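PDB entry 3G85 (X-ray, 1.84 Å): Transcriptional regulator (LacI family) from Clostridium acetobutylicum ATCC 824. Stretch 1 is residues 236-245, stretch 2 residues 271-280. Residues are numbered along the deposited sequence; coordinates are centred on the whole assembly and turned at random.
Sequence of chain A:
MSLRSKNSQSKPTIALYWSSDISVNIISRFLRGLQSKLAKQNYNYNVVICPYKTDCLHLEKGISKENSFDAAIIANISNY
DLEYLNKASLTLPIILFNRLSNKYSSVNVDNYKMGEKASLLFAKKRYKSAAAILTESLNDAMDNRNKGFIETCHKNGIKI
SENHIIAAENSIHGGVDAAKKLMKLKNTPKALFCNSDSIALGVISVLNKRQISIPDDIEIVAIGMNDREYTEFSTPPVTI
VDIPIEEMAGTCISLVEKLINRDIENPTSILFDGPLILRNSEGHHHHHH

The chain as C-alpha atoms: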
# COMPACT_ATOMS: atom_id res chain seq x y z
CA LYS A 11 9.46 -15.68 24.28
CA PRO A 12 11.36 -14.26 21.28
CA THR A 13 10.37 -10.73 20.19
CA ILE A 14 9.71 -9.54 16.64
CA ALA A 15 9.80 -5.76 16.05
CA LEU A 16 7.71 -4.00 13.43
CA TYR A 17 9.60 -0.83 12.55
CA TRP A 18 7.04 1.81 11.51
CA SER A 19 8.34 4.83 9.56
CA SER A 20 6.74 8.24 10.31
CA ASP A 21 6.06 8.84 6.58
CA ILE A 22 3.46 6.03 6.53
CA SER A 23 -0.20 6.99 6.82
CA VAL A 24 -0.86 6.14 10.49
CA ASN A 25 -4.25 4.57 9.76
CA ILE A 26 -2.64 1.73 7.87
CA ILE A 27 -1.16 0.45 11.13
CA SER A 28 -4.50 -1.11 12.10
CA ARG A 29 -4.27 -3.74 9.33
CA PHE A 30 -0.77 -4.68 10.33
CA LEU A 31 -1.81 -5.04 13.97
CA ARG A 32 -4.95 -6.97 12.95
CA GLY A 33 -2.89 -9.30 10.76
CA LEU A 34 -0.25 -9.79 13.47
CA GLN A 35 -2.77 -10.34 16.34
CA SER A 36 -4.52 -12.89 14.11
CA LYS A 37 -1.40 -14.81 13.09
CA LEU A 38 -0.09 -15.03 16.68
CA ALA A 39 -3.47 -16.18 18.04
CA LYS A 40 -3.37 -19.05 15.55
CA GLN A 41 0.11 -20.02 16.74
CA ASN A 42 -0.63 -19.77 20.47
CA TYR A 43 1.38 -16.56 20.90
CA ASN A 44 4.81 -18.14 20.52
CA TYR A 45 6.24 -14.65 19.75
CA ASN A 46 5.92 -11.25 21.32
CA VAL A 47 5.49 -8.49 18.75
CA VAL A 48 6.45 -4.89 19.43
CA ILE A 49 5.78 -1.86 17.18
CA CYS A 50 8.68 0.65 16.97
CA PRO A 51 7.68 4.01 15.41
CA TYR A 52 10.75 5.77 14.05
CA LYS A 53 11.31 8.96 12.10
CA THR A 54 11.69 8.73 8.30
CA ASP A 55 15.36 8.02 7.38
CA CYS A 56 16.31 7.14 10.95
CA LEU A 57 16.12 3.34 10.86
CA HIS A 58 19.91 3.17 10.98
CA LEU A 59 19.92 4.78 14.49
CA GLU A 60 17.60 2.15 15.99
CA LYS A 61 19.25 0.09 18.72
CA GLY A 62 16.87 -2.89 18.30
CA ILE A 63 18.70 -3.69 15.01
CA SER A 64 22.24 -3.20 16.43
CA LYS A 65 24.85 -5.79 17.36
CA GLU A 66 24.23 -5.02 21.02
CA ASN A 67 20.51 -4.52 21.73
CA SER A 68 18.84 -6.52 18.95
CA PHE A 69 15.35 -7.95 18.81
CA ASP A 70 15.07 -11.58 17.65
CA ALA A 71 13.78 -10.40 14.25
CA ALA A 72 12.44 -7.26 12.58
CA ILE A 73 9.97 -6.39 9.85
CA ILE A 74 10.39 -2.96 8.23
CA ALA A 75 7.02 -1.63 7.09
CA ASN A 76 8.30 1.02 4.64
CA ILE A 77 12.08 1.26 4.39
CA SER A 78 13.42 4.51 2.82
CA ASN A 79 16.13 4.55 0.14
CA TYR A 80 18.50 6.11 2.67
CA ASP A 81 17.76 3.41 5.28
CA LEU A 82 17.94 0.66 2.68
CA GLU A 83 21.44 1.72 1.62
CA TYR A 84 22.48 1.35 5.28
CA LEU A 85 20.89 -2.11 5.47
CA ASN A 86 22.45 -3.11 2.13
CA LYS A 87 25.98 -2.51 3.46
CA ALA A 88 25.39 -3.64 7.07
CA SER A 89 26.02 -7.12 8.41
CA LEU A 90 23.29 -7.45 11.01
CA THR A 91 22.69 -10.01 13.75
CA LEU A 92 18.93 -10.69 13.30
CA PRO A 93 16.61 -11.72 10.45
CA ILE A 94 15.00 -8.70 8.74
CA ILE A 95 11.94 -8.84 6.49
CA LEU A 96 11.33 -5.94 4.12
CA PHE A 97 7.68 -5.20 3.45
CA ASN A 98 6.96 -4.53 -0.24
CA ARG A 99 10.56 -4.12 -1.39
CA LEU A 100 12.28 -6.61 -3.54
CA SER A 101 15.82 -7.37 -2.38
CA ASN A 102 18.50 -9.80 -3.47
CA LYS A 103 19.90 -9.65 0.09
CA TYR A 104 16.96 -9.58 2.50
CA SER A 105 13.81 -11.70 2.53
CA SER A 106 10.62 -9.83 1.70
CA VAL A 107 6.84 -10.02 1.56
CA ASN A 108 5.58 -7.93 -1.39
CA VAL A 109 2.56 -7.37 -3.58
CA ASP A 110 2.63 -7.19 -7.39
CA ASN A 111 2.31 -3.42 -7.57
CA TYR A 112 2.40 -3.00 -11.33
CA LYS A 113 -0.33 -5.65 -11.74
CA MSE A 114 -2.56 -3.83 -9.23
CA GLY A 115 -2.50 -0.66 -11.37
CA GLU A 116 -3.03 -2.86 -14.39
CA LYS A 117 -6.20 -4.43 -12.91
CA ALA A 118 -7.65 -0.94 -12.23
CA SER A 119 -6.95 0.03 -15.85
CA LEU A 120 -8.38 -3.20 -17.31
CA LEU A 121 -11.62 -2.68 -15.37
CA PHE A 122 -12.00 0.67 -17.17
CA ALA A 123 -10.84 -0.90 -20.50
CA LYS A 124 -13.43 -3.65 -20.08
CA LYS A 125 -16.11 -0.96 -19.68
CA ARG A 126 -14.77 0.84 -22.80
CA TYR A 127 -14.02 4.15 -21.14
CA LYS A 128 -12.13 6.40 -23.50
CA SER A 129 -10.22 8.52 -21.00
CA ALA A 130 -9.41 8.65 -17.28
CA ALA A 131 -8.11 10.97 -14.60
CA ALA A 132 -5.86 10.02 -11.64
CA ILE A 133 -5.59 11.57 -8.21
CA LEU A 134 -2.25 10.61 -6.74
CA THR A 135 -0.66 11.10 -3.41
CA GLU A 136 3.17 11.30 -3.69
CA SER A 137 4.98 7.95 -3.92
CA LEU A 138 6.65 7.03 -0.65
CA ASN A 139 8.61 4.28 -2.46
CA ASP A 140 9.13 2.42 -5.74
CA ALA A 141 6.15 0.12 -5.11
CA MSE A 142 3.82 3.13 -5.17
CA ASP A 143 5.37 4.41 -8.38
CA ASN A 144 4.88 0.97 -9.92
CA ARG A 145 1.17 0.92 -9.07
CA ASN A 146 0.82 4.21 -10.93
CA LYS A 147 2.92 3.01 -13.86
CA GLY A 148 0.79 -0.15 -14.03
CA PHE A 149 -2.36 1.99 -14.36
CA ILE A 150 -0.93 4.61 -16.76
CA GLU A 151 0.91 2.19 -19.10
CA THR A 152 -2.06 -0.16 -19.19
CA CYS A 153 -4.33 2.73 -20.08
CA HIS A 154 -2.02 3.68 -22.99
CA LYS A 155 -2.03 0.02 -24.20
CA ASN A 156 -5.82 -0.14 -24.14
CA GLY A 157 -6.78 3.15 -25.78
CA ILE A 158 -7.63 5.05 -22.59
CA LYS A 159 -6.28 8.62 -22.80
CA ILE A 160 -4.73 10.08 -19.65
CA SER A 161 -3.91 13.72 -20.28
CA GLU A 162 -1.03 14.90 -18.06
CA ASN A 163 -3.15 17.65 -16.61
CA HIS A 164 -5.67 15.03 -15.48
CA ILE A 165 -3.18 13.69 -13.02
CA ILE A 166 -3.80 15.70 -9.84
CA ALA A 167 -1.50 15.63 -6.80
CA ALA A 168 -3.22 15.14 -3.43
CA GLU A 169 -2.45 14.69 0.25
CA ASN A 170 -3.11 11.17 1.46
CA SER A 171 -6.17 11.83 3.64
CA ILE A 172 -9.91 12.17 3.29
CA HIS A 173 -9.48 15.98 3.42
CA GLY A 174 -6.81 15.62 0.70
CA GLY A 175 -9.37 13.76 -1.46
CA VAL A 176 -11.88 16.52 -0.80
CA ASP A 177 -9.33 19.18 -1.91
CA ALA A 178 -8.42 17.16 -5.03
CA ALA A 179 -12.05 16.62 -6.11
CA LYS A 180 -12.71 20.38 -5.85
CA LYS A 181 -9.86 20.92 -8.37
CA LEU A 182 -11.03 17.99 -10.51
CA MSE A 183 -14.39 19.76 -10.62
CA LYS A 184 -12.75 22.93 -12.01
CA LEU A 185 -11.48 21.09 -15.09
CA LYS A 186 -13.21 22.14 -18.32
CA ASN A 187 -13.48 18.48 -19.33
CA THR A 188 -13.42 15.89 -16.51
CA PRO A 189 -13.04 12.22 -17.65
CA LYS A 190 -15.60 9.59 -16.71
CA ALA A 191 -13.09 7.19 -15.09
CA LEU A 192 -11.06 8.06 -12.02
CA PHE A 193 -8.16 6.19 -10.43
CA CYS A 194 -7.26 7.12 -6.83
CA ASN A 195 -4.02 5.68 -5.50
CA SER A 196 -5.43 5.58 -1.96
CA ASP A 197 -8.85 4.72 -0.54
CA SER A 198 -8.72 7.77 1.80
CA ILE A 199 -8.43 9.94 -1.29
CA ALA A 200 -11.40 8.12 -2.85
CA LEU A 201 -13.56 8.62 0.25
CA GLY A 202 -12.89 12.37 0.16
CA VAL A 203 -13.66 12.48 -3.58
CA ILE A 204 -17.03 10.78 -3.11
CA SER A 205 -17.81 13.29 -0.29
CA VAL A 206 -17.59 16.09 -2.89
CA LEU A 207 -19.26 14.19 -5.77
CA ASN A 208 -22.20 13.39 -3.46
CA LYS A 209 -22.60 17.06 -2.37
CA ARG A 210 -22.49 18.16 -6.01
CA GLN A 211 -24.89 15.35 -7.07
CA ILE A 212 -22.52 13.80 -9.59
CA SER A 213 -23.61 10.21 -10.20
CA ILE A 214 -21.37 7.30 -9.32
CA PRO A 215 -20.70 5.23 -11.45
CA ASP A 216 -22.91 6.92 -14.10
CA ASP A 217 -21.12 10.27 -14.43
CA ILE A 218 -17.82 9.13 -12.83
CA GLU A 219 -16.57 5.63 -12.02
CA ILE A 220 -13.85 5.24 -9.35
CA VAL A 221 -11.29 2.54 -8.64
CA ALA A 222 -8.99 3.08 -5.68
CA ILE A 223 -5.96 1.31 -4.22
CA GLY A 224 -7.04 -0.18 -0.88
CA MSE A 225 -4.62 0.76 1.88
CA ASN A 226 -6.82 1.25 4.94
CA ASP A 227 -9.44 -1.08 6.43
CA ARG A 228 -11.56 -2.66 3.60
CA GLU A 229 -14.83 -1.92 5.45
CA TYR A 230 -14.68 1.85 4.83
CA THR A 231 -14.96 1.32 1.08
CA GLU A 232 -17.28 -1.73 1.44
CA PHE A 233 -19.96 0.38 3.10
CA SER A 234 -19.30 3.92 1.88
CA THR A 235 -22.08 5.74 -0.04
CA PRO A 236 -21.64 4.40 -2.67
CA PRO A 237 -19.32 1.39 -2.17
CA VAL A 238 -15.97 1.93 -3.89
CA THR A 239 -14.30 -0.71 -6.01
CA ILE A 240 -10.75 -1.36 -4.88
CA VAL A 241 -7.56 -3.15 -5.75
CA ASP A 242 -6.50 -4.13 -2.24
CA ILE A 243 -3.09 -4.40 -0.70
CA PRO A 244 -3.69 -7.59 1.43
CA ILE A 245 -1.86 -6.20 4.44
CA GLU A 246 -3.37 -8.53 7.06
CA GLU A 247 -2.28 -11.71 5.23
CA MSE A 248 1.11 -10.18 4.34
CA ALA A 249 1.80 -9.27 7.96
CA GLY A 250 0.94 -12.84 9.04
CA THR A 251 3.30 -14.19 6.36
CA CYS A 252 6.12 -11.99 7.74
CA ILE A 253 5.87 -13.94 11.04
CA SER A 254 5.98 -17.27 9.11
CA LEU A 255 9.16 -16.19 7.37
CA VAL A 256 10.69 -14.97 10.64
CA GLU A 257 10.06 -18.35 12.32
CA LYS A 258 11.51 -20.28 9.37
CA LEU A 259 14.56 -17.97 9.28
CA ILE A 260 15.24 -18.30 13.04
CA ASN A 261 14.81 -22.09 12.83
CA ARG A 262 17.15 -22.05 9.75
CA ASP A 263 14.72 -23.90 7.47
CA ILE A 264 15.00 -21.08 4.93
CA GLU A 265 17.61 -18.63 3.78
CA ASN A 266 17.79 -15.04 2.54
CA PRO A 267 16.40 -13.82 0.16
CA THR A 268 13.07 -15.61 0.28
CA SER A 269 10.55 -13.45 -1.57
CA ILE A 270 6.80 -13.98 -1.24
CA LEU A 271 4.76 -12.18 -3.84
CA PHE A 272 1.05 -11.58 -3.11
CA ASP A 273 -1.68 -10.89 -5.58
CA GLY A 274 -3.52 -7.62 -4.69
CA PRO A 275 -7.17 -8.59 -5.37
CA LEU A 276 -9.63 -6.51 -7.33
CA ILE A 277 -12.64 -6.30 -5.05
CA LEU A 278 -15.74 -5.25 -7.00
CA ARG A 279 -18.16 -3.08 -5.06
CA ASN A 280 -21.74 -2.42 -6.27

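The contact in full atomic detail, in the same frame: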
# COMPACT_ATOMS: atom_id res chain seq x y z
N PRO A 236 -21.40 5.81 -2.41
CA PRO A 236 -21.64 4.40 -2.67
C PRO A 236 -20.39 3.58 -2.32
O PRO A 236 -19.33 4.18 -2.05
CB PRO A 236 -21.86 4.39 -4.19
CG PRO A 236 -20.90 5.35 -4.65
CD PRO A 236 -20.93 6.49 -3.64
N PRO A 237 -20.50 2.24 -2.28
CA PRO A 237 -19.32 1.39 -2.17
C PRO A 237 -18.33 1.67 -3.31
O PRO A 237 -18.72 1.95 -4.45
CB PRO A 237 -19.91 -0.02 -2.22
CG PRO A 237 -21.30 0.17 -1.59
CD PRO A 237 -21.74 1.43 -2.26
N VAL A 238 -17.06 1.64 -2.96
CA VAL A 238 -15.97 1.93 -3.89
C VAL A 238 -15.24 0.64 -4.23
O VAL A 238 -14.78 -0.11 -3.34
CB VAL A 238 -14.96 2.89 -3.22
CG1 VAL A 238 -13.73 3.21 -4.16
CG2 VAL A 238 -15.66 4.15 -2.79
N THR A 239 -15.11 0.39 -5.53
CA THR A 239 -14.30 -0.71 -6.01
C THR A 239 -12.83 -0.45 -5.73
O THR A 239 -12.33 0.64 -5.97
CB THR A 239 -14.51 -0.94 -7.50
OG1 THR A 239 -15.81 -1.52 -7.66
CG2 THR A 239 -13.43 -1.89 -8.08
N ILE A 240 -12.17 -1.47 -5.20
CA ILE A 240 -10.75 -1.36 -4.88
C ILE A 240 -9.87 -2.48 -5.42
O ILE A 240 -10.31 -3.60 -5.68
CB ILE A 240 -10.51 -1.29 -3.34
CG1 ILE A 240 -10.91 -2.65 -2.68
CG2 ILE A 240 -11.23 -0.09 -2.70
CD1 ILE A 240 -10.58 -2.71 -1.15
N VAL A 241 -8.59 -2.15 -5.56
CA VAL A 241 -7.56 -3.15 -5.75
C VAL A 241 -6.78 -3.11 -4.42
O VAL A 241 -6.18 -2.09 -4.06
CB VAL A 241 -6.66 -2.90 -6.98
CG1 VAL A 241 -5.83 -4.18 -7.21
CG2 VAL A 241 -7.53 -2.56 -8.23
N ASP A 242 -6.88 -4.19 -3.65
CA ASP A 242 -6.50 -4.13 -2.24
C ASP A 242 -5.09 -4.60 -2.04
O ASP A 242 -4.64 -5.57 -2.67
CB ASP A 242 -7.45 -5.00 -1.39
CG ASP A 242 -7.26 -4.79 0.10
OD1 ASP A 242 -7.18 -3.62 0.55
OD2 ASP A 242 -7.20 -5.80 0.85
N ILE A 243 -4.37 -3.89 -1.18
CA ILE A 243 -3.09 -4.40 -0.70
C ILE A 243 -3.46 -5.29 0.50
O ILE A 243 -3.93 -4.78 1.48
CB ILE A 243 -2.19 -3.30 -0.20
CG1 ILE A 243 -1.96 -2.24 -1.27
CG2 ILE A 243 -0.83 -3.89 0.20
CD1 ILE A 243 -1.01 -1.11 -0.80
N PRO A 244 -3.24 -6.62 0.41
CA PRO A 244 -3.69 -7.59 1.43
C PRO A 244 -2.78 -7.59 2.68
O PRO A 244 -2.08 -8.57 2.99
CB PRO A 244 -3.70 -8.92 0.67
CG PRO A 244 -2.54 -8.74 -0.39
CD PRO A 244 -2.51 -7.24 -0.72
N ILE A 245 -2.82 -6.47 3.40
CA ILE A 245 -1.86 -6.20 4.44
C ILE A 245 -1.98 -7.20 5.58
O ILE A 245 -0.95 -7.64 6.11
CB ILE A 245 -1.97 -4.77 4.96
CG1 ILE A 245 -1.45 -3.80 3.86
CG2 ILE A 245 -1.16 -4.59 6.26
CD1 ILE A 245 -2.05 -2.36 3.98
N LEU A 271 5.44 -13.16 -3.06
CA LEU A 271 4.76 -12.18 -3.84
C LEU A 271 3.24 -12.41 -3.80
O LEU A 271 2.77 -13.42 -4.29
CB LEU A 271 5.28 -12.21 -5.28
CG LEU A 271 4.83 -11.06 -6.18
CD1 LEU A 271 5.25 -9.63 -5.66
CD2 LEU A 271 5.31 -11.27 -7.63
N PHE A 272 2.50 -11.48 -3.19
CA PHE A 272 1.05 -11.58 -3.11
C PHE A 272 0.38 -11.01 -4.32
O PHE A 272 0.94 -10.10 -5.00
CB PHE A 272 0.48 -10.84 -1.88
CG PHE A 272 0.60 -11.62 -0.61
CD1 PHE A 272 -0.54 -12.14 -0.00
CD2 PHE A 272 1.86 -11.88 -0.05
CE1 PHE A 272 -0.44 -12.87 1.17
CE2 PHE A 272 1.98 -12.61 1.12
CZ PHE A 272 0.84 -13.11 1.72
N ASP A 273 -0.83 -11.49 -4.57
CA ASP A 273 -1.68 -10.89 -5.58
C ASP A 273 -2.53 -9.84 -4.85
O ASP A 273 -3.14 -10.18 -3.83
CB ASP A 273 -2.62 -11.94 -6.18
CG ASP A 273 -3.69 -11.30 -7.11
OD1 ASP A 273 -3.33 -10.86 -8.21
OD2 ASP A 273 -4.88 -11.19 -6.72
N GLY A 274 -2.60 -8.60 -5.33
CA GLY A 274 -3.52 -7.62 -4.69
C GLY A 274 -4.89 -7.74 -5.36
O GLY A 274 -4.98 -7.45 -6.54
N PRO A 275 -5.92 -8.25 -4.65
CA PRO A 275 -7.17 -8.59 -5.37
C PRO A 275 -7.99 -7.38 -5.79
O PRO A 275 -8.11 -6.40 -5.03
CB PRO A 275 -8.00 -9.35 -4.34
CG PRO A 275 -7.55 -8.79 -3.03
CD PRO A 275 -6.03 -8.56 -3.22
N LEU A 276 -8.58 -7.46 -6.98
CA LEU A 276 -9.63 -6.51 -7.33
C LEU A 276 -10.92 -6.92 -6.64
O LEU A 276 -11.43 -8.06 -6.80
CB LEU A 276 -9.81 -6.41 -8.85
CG LEU A 276 -11.02 -5.63 -9.39
CD1 LEU A 276 -10.83 -4.13 -9.25
CD2 LEU A 276 -11.20 -5.99 -10.86
N ILE A 277 -11.44 -6.01 -5.83
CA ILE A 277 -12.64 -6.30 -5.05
C ILE A 277 -13.75 -5.42 -5.60
O ILE A 277 -13.78 -4.23 -5.35
CB ILE A 277 -12.44 -6.09 -3.56
CG1 ILE A 277 -11.23 -6.91 -3.07
CG2 ILE A 277 -13.73 -6.43 -2.76
CD1 ILE A 277 -10.94 -6.81 -1.57
N LEU A 278 -14.65 -6.01 -6.38
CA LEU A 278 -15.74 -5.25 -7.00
C LEU A 278 -16.80 -4.87 -5.97
O LEU A 278 -17.31 -5.72 -5.22
CB LEU A 278 -16.40 -6.07 -8.12
CG LEU A 278 -15.53 -6.55 -9.29
CD1 LEU A 278 -16.36 -7.38 -10.30
CD2 LEU A 278 -14.87 -5.38 -9.98
N ARG A 279 -17.11 -3.59 -5.92
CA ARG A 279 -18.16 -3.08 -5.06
C ARG A 279 -19.27 -2.57 -5.97
O ARG A 279 -18.99 -2.08 -7.05
CB ARG A 279 -17.64 -1.97 -4.14
CG ARG A 279 -17.22 -2.47 -2.76
CD ARG A 279 -15.98 -3.33 -2.85
NE ARG A 279 -15.50 -3.77 -1.52
CZ ARG A 279 -14.67 -3.04 -0.76
NH1 ARG A 279 -14.24 -1.86 -1.19
NH2 ARG A 279 -14.24 -3.52 0.41
N ASN A 280 -20.50 -2.76 -5.53
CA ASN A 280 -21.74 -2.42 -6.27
C ASN A 280 -22.70 -3.58 -6.40
O ASN A 280 -22.30 -4.73 -6.57
CB ASN A 280 -21.52 -1.82 -7.66
CG ASN A 280 -22.52 -0.70 -7.96
OD1 ASN A 280 -23.20 -0.19 -7.04
ND2 ASN A 280 -22.63 -0.31 -9.24

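The two stretches run antiparallel and are joined chiefly by a short ladder of backbone hydrogen bonds. Ile240 and Ile277 form a hydrogen-bonded pair: Ile277 N donates to Ile240 O at 2.7 Å, nearly linearly, and Ile240 N donates to Ile277 O at 3.2 Å. The ladder continues where Asp242 N donates to Pro275 O (2.9 Å); a proline suits this position, since only its carbonyl is called upon. Between these bonds lies the non-hydrogen-bonded pair Val241 and Leu276, close enough for two CA-H...O contacts, Leu276 CA to Ile240 O and Val241 CA to Pro275 O, both 3.4 Å.

Beyond the ladder, side chains take over from the backbone. Thr239, with chi1 in the m rotamer, places its hydroxyl where Arg279 N donates to Thr239 OG1 (3.0 Å). Arg279 in turn reaches toward stretch 1, and its NH1 donates to Val238 O at 2.8 Å. That carbonyl lies at the edge of the guanidinium, near its plane, while Ile240 CG1 packs over one face, 3.7 Å from Arg279 NH1. Its length lets Arg279 combine a polar tip with an aliphatic base, whose CB rests 3.6 Å from Pro237 CB.

Apolar packing lines both faces of the pairing. On one, Val241 CG2 meets Leu276 CD1 at 3.8 Å, and Thr239 CG2 approaches the same Leu276 CD1 at 3.6 Å. On the other, Ile240 CG1 lies 3.9 Å from Ile277 CB, and Ile277 CD1 extends to within 3.9 Å of Asp242 CB.

At the far end, Gly274 CA sits only 3.1 Å from Asp242 O; an ideal CB on Gly274 would fall 2.8 Å from that oxygen, a clash that glycine avoids. Buried Pro244, immediately before a helix, closes this end, its CG 4.0 Å from Phe272 CD1. Altogether the contact buries 706 Å², summed over both sides.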